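Local coordinates for protein glucosamine kinase (Streptacidiphilus jiangxiensis, PDB 6HWJ) that catalyses the ATP- and magnesium-dependent phosphorylation of D-glucosamine to D-glucosamine 6-phosphate, and to a lesser extent acts on glucose, at residues R74-A88 against L100-G114. Residues are numbered along the deposited sequence; the frame is centred on the assembly and turned at random.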
ATOM      1  N   ARG A  74      -1.077 -24.014   9.731  1.00 32.14           N
ATOM      2  CA  ARG A  74      -1.844 -23.118  10.577  1.00 33.10           C
ATOM      3  C   ARG A  74      -0.936 -22.478  11.619  1.00 32.32           C
ATOM      4  O   ARG A  74       0.107 -23.049  11.960  1.00 33.49           O
ATOM      5  CB  ARG A  74      -2.969 -23.884  11.296  1.00 38.21           C
ATOM      6  CG  ARG A  74      -3.993 -24.522  10.366  1.00 50.60           C
ATOM      7  CD  ARG A  74      -4.846 -25.535  11.109  1.00 68.35           C
ATOM      8  NE  ARG A  74      -5.764 -26.236  10.214  1.00 85.98           N
ATOM      9  CZ  ARG A  74      -6.410 -27.358  10.523  1.00100.39           C
ATOM     10  NH1 ARG A  74      -6.240 -27.925  11.710  1.00105.16           N
ATOM     11  NH2 ARG A  74      -7.224 -27.915   9.640  1.00105.87           N
ATOM     12  N   PRO A  75      -1.281 -21.297  12.123  1.00 31.81           N
ATOM     13  CA  PRO A  75      -0.514 -20.729  13.234  1.00 36.14           C
ATOM     14  C   PRO A  75      -0.378 -21.728  14.368  1.00 34.12           C
ATOM     15  O   PRO A  75      -1.349 -22.364  14.779  1.00 32.54           O
ATOM     16  CB  PRO A  75      -1.345 -19.506  13.645  1.00 38.43           C
ATOM     17  CG  PRO A  75      -2.058 -19.113  12.410  1.00 37.12           C
ATOM     18  CD  PRO A  75      -2.386 -20.412  11.712  1.00 34.98           C
ATOM     19  N   GLY A  76       0.843 -21.899  14.840  1.00 35.11           N
ATOM     20  CA  GLY A  76       1.157 -22.910  15.830  1.00 35.73           C
ATOM     21  C   GLY A  76       1.752 -24.177  15.259  1.00 34.00           C
ATOM     22  O   GLY A  76       2.319 -24.979  16.017  1.00 34.04           O
ATOM     23  N   ASP A  77       1.641 -24.379  13.944  1.00 31.78           N
ATOM     24  CA  ASP A  77       2.268 -25.541  13.323  1.00 30.51           C
ATOM     25  C   ASP A  77       3.773 -25.365  13.239  1.00 30.71           C
ATOM     26  O   ASP A  77       4.509 -26.365  13.194  1.00 32.07           O
ATOM     27  CB  ASP A  77       1.679 -25.785  11.928  1.00 30.95           C
ATOM     28  CG  ASP A  77       0.316 -26.459  11.969  1.00 36.39           C
ATOM     29  OD1 ASP A  77      -0.016 -27.151  12.975  1.00 36.70           O
ATOM     30  OD2 ASP A  77      -0.428 -26.326  10.983  1.00 34.74           O
ATOM     31  N   GLY A  78       4.249 -24.115  13.204  1.00 29.69           N
ATOM     32  CA  GLY A  78       5.669 -23.821  13.158  1.00 28.52           C
ATOM     33  C   GLY A  78       6.243 -23.531  11.775  1.00 27.44           C
ATOM     34  O   GLY A  78       7.467 -23.396  11.650  1.00 30.11           O
ATOM     35  N   THR A  79       5.416 -23.403  10.756  1.00 27.02           N
ATOM     36  CA  THR A  79       5.942 -23.162   9.412  1.00 27.48           C
ATOM     37  C   THR A  79       6.433 -21.726   9.248  1.00 26.12           C
ATOM     38  O   THR A  79       7.463 -21.492   8.607  1.00 27.55           O
ATOM     39  CB  THR A  79       4.879 -23.488   8.361  1.00 26.21           C
ATOM     40  OG1 THR A  79       4.444 -24.845   8.505  1.00 28.46           O
ATOM     41  CG2 THR A  79       5.457 -23.297   6.970  1.00 25.76           C
ATOM     42  N   ALA A  80       5.706 -20.762   9.813  1.00 26.95           N
ATOM     43  CA  ALA A  80       6.169 -19.378   9.823  1.00 29.21           C
ATOM     44  C   ALA A  80       7.452 -19.261  10.627  1.00 28.93           C
ATOM     45  O   ALA A  80       8.384 -18.561  10.234  1.00 28.47           O
ATOM     46  CB  ALA A  80       5.089 -18.467  10.409  1.00 26.09           C
ATOM     47  N   GLU A  81       7.508 -19.952  11.764  1.00 28.20           N
ATOM     48  CA  GLU A  81       8.727 -20.074  12.546  1.00 30.35           C
ATOM     49  C   GLU A  81       9.875 -20.600  11.712  1.00 26.99           C
ATOM     50  O   GLU A  81      10.998 -20.088  11.802  1.00 27.07           O
ATOM     51  CB  GLU A  81       8.430 -21.006  13.737  1.00 34.59           C
ATOM     52  CG  GLU A  81       9.502 -21.225  14.696  1.00 44.08           C
ATOM     53  CD  GLU A  81       9.010 -22.109  15.849  1.00 49.59           C
ATOM     54  OE1 GLU A  81       9.651 -23.147  16.107  1.00 51.16           O
ATOM     55  OE2 GLU A  81       7.963 -21.760  16.448  1.00 43.93           O
ATOM     56  N   HIS A  82       9.622 -21.638  10.900  1.00 26.86           N
ATOM     57  CA  HIS A  82      10.696 -22.214  10.097  1.00 27.61           C
ATOM     58  C   HIS A  82      11.106 -21.294   8.948  1.00 26.82           C
ATOM     59  O   HIS A  82      12.269 -21.305   8.528  1.00 29.10           O
ATOM     60  CB  HIS A  82      10.276 -23.580   9.564  1.00 30.61           C
ATOM     61  CG  HIS A  82      10.398 -24.672  10.583  1.00 31.90           C
ATOM     62  ND1 HIS A  82       9.600 -24.727  11.711  1.00 34.00           N
ATOM     63  CD2 HIS A  82      11.269 -25.707  10.689  1.00 34.19           C
ATOM     64  CE1 HIS A  82       9.957 -25.763  12.452  1.00 33.05           C
ATOM     65  NE2 HIS A  82      10.972 -26.369  11.859  1.00 33.86           N
ATOM     66  N   LEU A  83      10.181 -20.500   8.424  1.00 25.92           N
ATOM     67  CA  LEU A  83      10.581 -19.501   7.436  1.00 28.74           C
ATOM     68  C   LEU A  83      11.515 -18.471   8.070  1.00 25.71           C
ATOM     69  O   LEU A  83      12.543 -18.110   7.486  1.00 26.70           O
ATOM     70  CB  LEU A  83       9.353 -18.823   6.843  1.00 25.15           C
ATOM     71  CG  LEU A  83       9.684 -17.683   5.854  1.00 28.03           C
ATOM     72  CD1 LEU A  83      10.279 -18.241   4.582  1.00 28.90           C
ATOM     73  CD2 LEU A  83       8.451 -16.864   5.540  1.00 27.13           C
ATOM     74  N   VAL A  84      11.179 -18.003   9.263  1.00 25.92           N
ATOM     75  CA  VAL A  84      12.037 -17.043   9.949  1.00 26.15           C
ATOM     76  C   VAL A  84      13.407 -17.654  10.225  1.00 30.30           C
ATOM     77  O   VAL A  84      14.436 -17.003  10.039  1.00 31.88           O
ATOM     78  CB  VAL A  84      11.363 -16.561  11.236  1.00 30.98           C
ATOM     79  CG1 VAL A  84      12.306 -15.675  12.030  1.00 29.52           C
ATOM     80  CG2 VAL A  84      10.075 -15.806  10.880  1.00 32.01           C
ATOM     81  N   ALA A  85      13.446 -18.930  10.616  1.00 30.27           N
ATOM     82  CA  ALA A  85      14.729 -19.574  10.883  1.00 33.74           C
ATOM     83  C   ALA A  85      15.569 -19.666   9.617  1.00 35.09           C
ATOM     84  O   ALA A  85      16.785 -19.451   9.658  1.00 36.76           O
ATOM     85  CB  ALA A  85      14.504 -20.968  11.496  1.00 34.64           C
ATOM     86  N   ALA A  86      14.936 -19.962   8.473  1.00 31.48           N
ATOM     87  CA  ALA A  86      15.678 -20.014   7.223  1.00 34.06           C
ATOM     88  C   ALA A  86      16.260 -18.654   6.854  1.00 37.10           C
ATOM     89  O   ALA A  86      17.270 -18.585   6.150  1.00 35.80           O
ATOM     90  CB  ALA A  86      14.787 -20.510   6.082  1.00 32.57           C
ATOM     91  N   LEU A  87      15.649 -17.568   7.320  1.00 41.28           N
ATOM     92  CA  LEU A  87      16.219 -16.241   7.082  1.00 48.31           C
ATOM     93  C   LEU A  87      17.478 -16.029   7.908  1.00 54.18           C
ATOM     94  O   LEU A  87      18.528 -15.659   7.375  1.00 56.39           O
ATOM     95  CB  LEU A  87      15.191 -15.163   7.413  1.00 48.67           C
ATOM     96  CG  LEU A  87      13.946 -15.133   6.528  1.00 46.48           C
ATOM     97  CD1 LEU A  87      12.977 -14.084   7.052  1.00 50.37           C
ATOM     98  CD2 LEU A  87      14.327 -14.867   5.112  1.00 45.65           C
ATOM     99  N   ALA A  88      17.390 -16.252   9.220  1.00 58.88           N
ATOM    100  CA  ALA A  88      18.547 -16.042  10.082  1.00 65.74           C
ATOM    101  C   ALA A  88      19.710 -16.932   9.663  1.00 72.37           C
ATOM    102  O   ALA A  88      20.856 -16.476   9.606  1.00 74.68           O
ATOM    103  CB  ALA A  88      18.164 -16.301  11.536  1.00 66.28           C
ATOM    104  N   LEU A 100      15.653 -16.025  -1.220  1.00 31.96           N
ATOM    105  CA  LEU A 100      15.458 -15.728   0.198  1.00 34.78           C
ATOM    106  C   LEU A 100      16.417 -14.597   0.544  1.00 34.91           C
ATOM    107  O   LEU A 100      17.637 -14.790   0.531  1.00 38.52           O
ATOM    108  CB  LEU A 100      15.747 -16.949   1.061  1.00 40.19           C
ATOM    109  CG  LEU A 100      14.609 -17.690   1.742  1.00 49.90           C
ATOM    110  CD1 LEU A 100      15.177 -18.786   2.647  1.00 54.52           C
ATOM    111  CD2 LEU A 100      13.723 -16.760   2.538  1.00 52.47           C
ATOM    112  N   GLU A 101      15.885 -13.418   0.853  1.00 31.86           N
ATOM    113  CA  GLU A 101      16.724 -12.279   1.212  1.00 33.51           C
ATOM    114  C   GLU A 101      16.521 -11.977   2.694  1.00 29.79           C
ATOM    115  O   GLU A 101      15.403 -11.670   3.125  1.00 29.54           O
ATOM    116  CB  GLU A 101      16.400 -11.056   0.356  1.00 38.43           C
ATOM    117  CG  GLU A 101      17.334  -9.877   0.608  1.00 50.52           C
ATOM    118  CD  GLU A 101      17.224  -8.790  -0.457  1.00 59.92           C
ATOM    119  OE1 GLU A 101      16.270  -8.826  -1.265  1.00 62.00           O
ATOM    120  OE2 GLU A 101      18.101  -7.900  -0.484  1.00 63.77           O
ATOM    121  N   ALA A 102      17.600 -12.057   3.457  1.00 28.16           N
ATOM    122  CA  ALA A 102      17.586 -11.738   4.880  1.00 30.13           C
ATOM    123  C   ALA A 102      18.193 -10.363   5.109  1.00 30.71           C
ATOM    124  O   ALA A 102      19.102  -9.945   4.392  1.00 29.16           O
ATOM    125  CB  ALA A 102      18.358 -12.793   5.673  1.00 32.28           C
ATOM    126  N   PHE A 103      17.682  -9.660   6.113  1.00 28.28           N
ATOM    127  CA  PHE A 103      18.196  -8.354   6.484  1.00 29.24           C
ATOM    128  C   PHE A 103      18.680  -8.380   7.931  1.00 31.81           C
ATOM    129  O   PHE A 103      18.311  -9.257   8.714  1.00 29.02           O
ATOM    130  CB  PHE A 103      17.125  -7.260   6.306  1.00 31.45           C
ATOM    131  CG  PHE A 103      16.562  -7.206   4.912  1.00 32.47           C
ATOM    132  CD1 PHE A 103      17.188  -6.452   3.932  1.00 31.16           C
ATOM    133  CD2 PHE A 103      15.438  -7.931   4.585  1.00 30.19           C
ATOM    134  CE1 PHE A 103      16.676  -6.413   2.640  1.00 31.54           C
ATOM    135  CE2 PHE A 103      14.925  -7.896   3.289  1.00 31.62           C
ATOM    136  CZ  PHE A 103      15.545  -7.128   2.324  1.00 31.76           C
ATOM    137  N   THR A 104      19.521  -7.402   8.268  1.00 33.61           N
ATOM    138  CA  THR A 104      20.058  -7.302   9.620  1.00 36.26           C
ATOM    139  C   THR A 104      18.920  -7.156  10.618  1.00 37.64           C
ATOM    140  O   THR A 104      18.000  -6.357  10.422  1.00 38.14           O
ATOM    141  CB  THR A 104      21.010  -6.117   9.715  1.00 38.27           C
ATOM    142  OG1 THR A 104      22.141  -6.355   8.867  1.00 36.19           O
ATOM    143  CG2 THR A 104      21.485  -5.921  11.148  1.00 42.98           C
ATOM    144  N   GLY A 105      18.971  -7.950  11.683  1.00 38.19           N
ATOM    145  CA  GLY A 105      17.906  -7.990  12.662  1.00 42.83           C
ATOM    146  C   GLY A 105      17.055  -9.245  12.615  1.00 40.73           C
ATOM    147  O   GLY A 105      16.402  -9.573  13.615  1.00 40.16           O
ATOM    148  N   ALA A 106      17.024  -9.949  11.481  1.00 37.17           N
ATOM    149  CA  ALA A 106      16.373 -11.248  11.460  1.00 32.17           C
ATOM    150  C   ALA A 106      16.988 -12.136  12.542  1.00 33.10           C
ATOM    151  O   ALA A 106      18.206 -12.169  12.721  1.00 35.19           O
ATOM    152  CB  ALA A 106      16.513 -11.896  10.083  1.00 30.87           C
ATOM    153  N   ALA A 107      16.140 -12.830  13.285  1.00 30.84           N
ATOM    154  CA  ALA A 107      16.578 -13.766  14.314  1.00 31.59           C
ATOM    155  C   ALA A 107      15.637 -14.958  14.321  1.00 32.64           C
ATOM    156  O   ALA A 107      14.440 -14.811  14.036  1.00 32.27           O
ATOM    157  CB  ALA A 107      16.599 -13.119  15.709  1.00 32.72           C
ATOM    158  N   PRO A 108      16.151 -16.158  14.642  1.00 31.81           N
ATOM    159  CA  PRO A 108      15.317 -17.370  14.619  1.00 31.93           C
ATOM    160  C   PRO A 108      14.366 -17.444  15.813  1.00 33.91           C
ATOM    161  O   PRO A 108      14.415 -18.377  16.626  1.00 33.52           O
ATOM    162  CB  PRO A 108      16.371 -18.490  14.634  1.00 34.10           C
ATOM    163  CG  PRO A 108      17.520 -17.897  15.457  1.00 37.16           C
ATOM    164  CD  PRO A 108      17.541 -16.428  15.090  1.00 35.85           C
ATOM    165  N   VAL A 109      13.471 -16.456  15.919  1.00 29.55           N
ATOM    166  CA  VAL A 109      12.508 -16.452  17.027  1.00 31.01           C
ATOM    167  C   VAL A 109      11.448 -17.526  16.807  1.00 33.44           C
ATOM    168  O   VAL A 109      11.218 -18.009  15.684  1.00 37.59           O
ATOM    169  CB  VAL A 109      11.863 -15.064  17.201  1.00 30.50           C
ATOM    170  CG1 VAL A 109      12.926 -14.029  17.579  1.00 29.83           C
ATOM    171  CG2 VAL A 109      11.110 -14.644  15.938  1.00 28.29           C
ATOM    172  N   THR A 110      10.780 -17.894  17.901  1.00 33.61           N
ATOM    173  CA  THR A 110       9.889 -19.047  17.925  1.00 36.35           C
ATOM    174  C   THR A 110       8.575 -18.667  18.587  1.00 33.14           C
ATOM    175  O   THR A 110       8.488 -17.681  19.310  1.00 32.53           O
ATOM    176  CB  THR A 110      10.510 -20.234  18.692  1.00 40.49           C
ATOM    177  OG1 THR A 110      10.899 -19.796  19.995  1.00 41.61           O
ATOM    178  CG2 THR A 110      11.736 -20.768  17.968  1.00 44.10           C
ATOM    179  N   GLY A 111       7.562 -19.481  18.348  1.00 33.06           N
ATOM    180  CA  GLY A 111       6.235 -19.236  18.888  1.00 36.72           C
ATOM    181  C   GLY A 111       5.371 -18.487  17.891  1.00 38.19           C
ATOM    182  O   GLY A 111       5.759 -17.421  17.409  1.00 37.82           O
ATOM    183  N   GLU A 112       4.211 -19.027  17.565  1.00 34.76           N
ATOM    184  CA  GLU A 112       3.370 -18.458  16.529  1.00 33.44           C
ATOM    185  C   GLU A 112       2.009 -18.081  17.080  1.00 35.18           C
ATOM    186  O   GLU A 112       1.453 -18.789  17.930  1.00 35.95           O
ATOM    187  CB  GLU A 112       3.182 -19.447  15.364  1.00 30.20           C
ATOM    188  CG  GLU A 112       4.451 -19.739  14.602  1.00 28.18           C
ATOM    189  CD  GLU A 112       4.245 -20.730  13.474  1.00 29.84           C
ATOM    190  OE1 GLU A 112       3.129 -21.306  13.375  1.00 29.51           O
ATOM    191  OE2 GLU A 112       5.193 -20.944  12.699  1.00 30.56           O
ATOM    192  N   ARG A 113       1.471 -16.975  16.579  1.00 31.01           N
ATOM    193  CA  ARG A 113       0.130 -16.532  16.940  1.00 32.17           C
ATOM    194  C   ARG A 113      -0.504 -15.884  15.719  1.00 33.10           C
ATOM    195  O   ARG A 113       0.062 -14.945  15.149  1.00 33.12           O
ATOM    196  CB  ARG A 113       0.192 -15.558  18.122  1.00 37.77           C
ATOM    197  CG  ARG A 113      -1.145 -14.952  18.504  1.00 40.42           C
ATOM    198  CD  ARG A 113      -1.058 -14.204  19.839  1.00 45.34           C
ATOM    199  NE  ARG A 113      -0.173 -13.044  19.799  1.00 45.62           N
ATOM    200  CZ  ARG A 113      -0.542 -11.828  19.393  1.00 49.95           C
ATOM    201  NH1 ARG A 113       0.328 -10.825  19.416  1.00 51.28           N
ATOM    202  NH2 ARG A 113      -1.776 -11.609  18.961  1.00 49.69           N
ATOM    203  N   GLY A 114      -1.669 -16.386  15.313  1.00 32.85           N
ATOM    204  CA  GLY A 114      -2.351 -15.825  14.164  1.00 31.79           C
ATOM    205  C   GLY A 114      -3.081 -14.541  14.499  1.00 38.44           C
ATOM    206  O   GLY A 114      -3.546 -14.335  15.620  1.00 41.39           O
TER
HETATM  207  O   HOH W   1       2.636 -22.159  10.920  1.00 32.12           O
HETATM  208  O   HOH W   2      12.687 -19.350  13.877  1.00 31.72           O
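At the N-terminal end of helix 79-88, the carboxylate of Glu112 from edge strand 112-115 accepts the backbone N-H of Glu81 in the first turn and those of Gly76 and Gly78 in the preceding loop. Glu112 OE2 receives Glu81 N at 2.7 Å in a nearly straight bond (172°), through the anti lone pair. Glu112 OE1 accepts two amides: Gly76 N arrives at 2.8 Å on the anti lone pair, while Gly78 N comes from above the carboxylate plane. An extended chain beyond CG (chi2 179°) carries the carboxylate this far from its strand. A water donates to Glu112 OE1 and to Arg74 O and accepts from Thr79 N, tying the type II turn of residues 74-77 to the helix start. The helix N terminus would probably stabilise the negative charge of Glu112.

The side chain of Glu81, still in the first turn, returns the connection: Glu81 OE2 accepts Gly111 N at 3.0 Å, met from above the carboxylate plane, and its carboxylate end lies against CB and CG2 of Thr110. A second water bridges Glu81 O and Val109 O. The helix packs on a six-stranded antiparallel sheet that carries the inferred ATP-binding residues Lys133 and Ala186, with 98-102 and 112-115 as its two outermost strands; residues 103-111 run back along the helix between them. Val84 and Leu83 reach Val184 and Val132 of the inner strands.

Toward the C-terminal end of helix 79-88 the contact becomes apolar. Leu87 and Leu100 cross at about a right angle, while Ala86 CB meets Leu100 CD1 at 3.9 Å. Ala88 CB rests on Pro108 CD, 3.6 Å away, where Pro108 centres an inverse gamma turn.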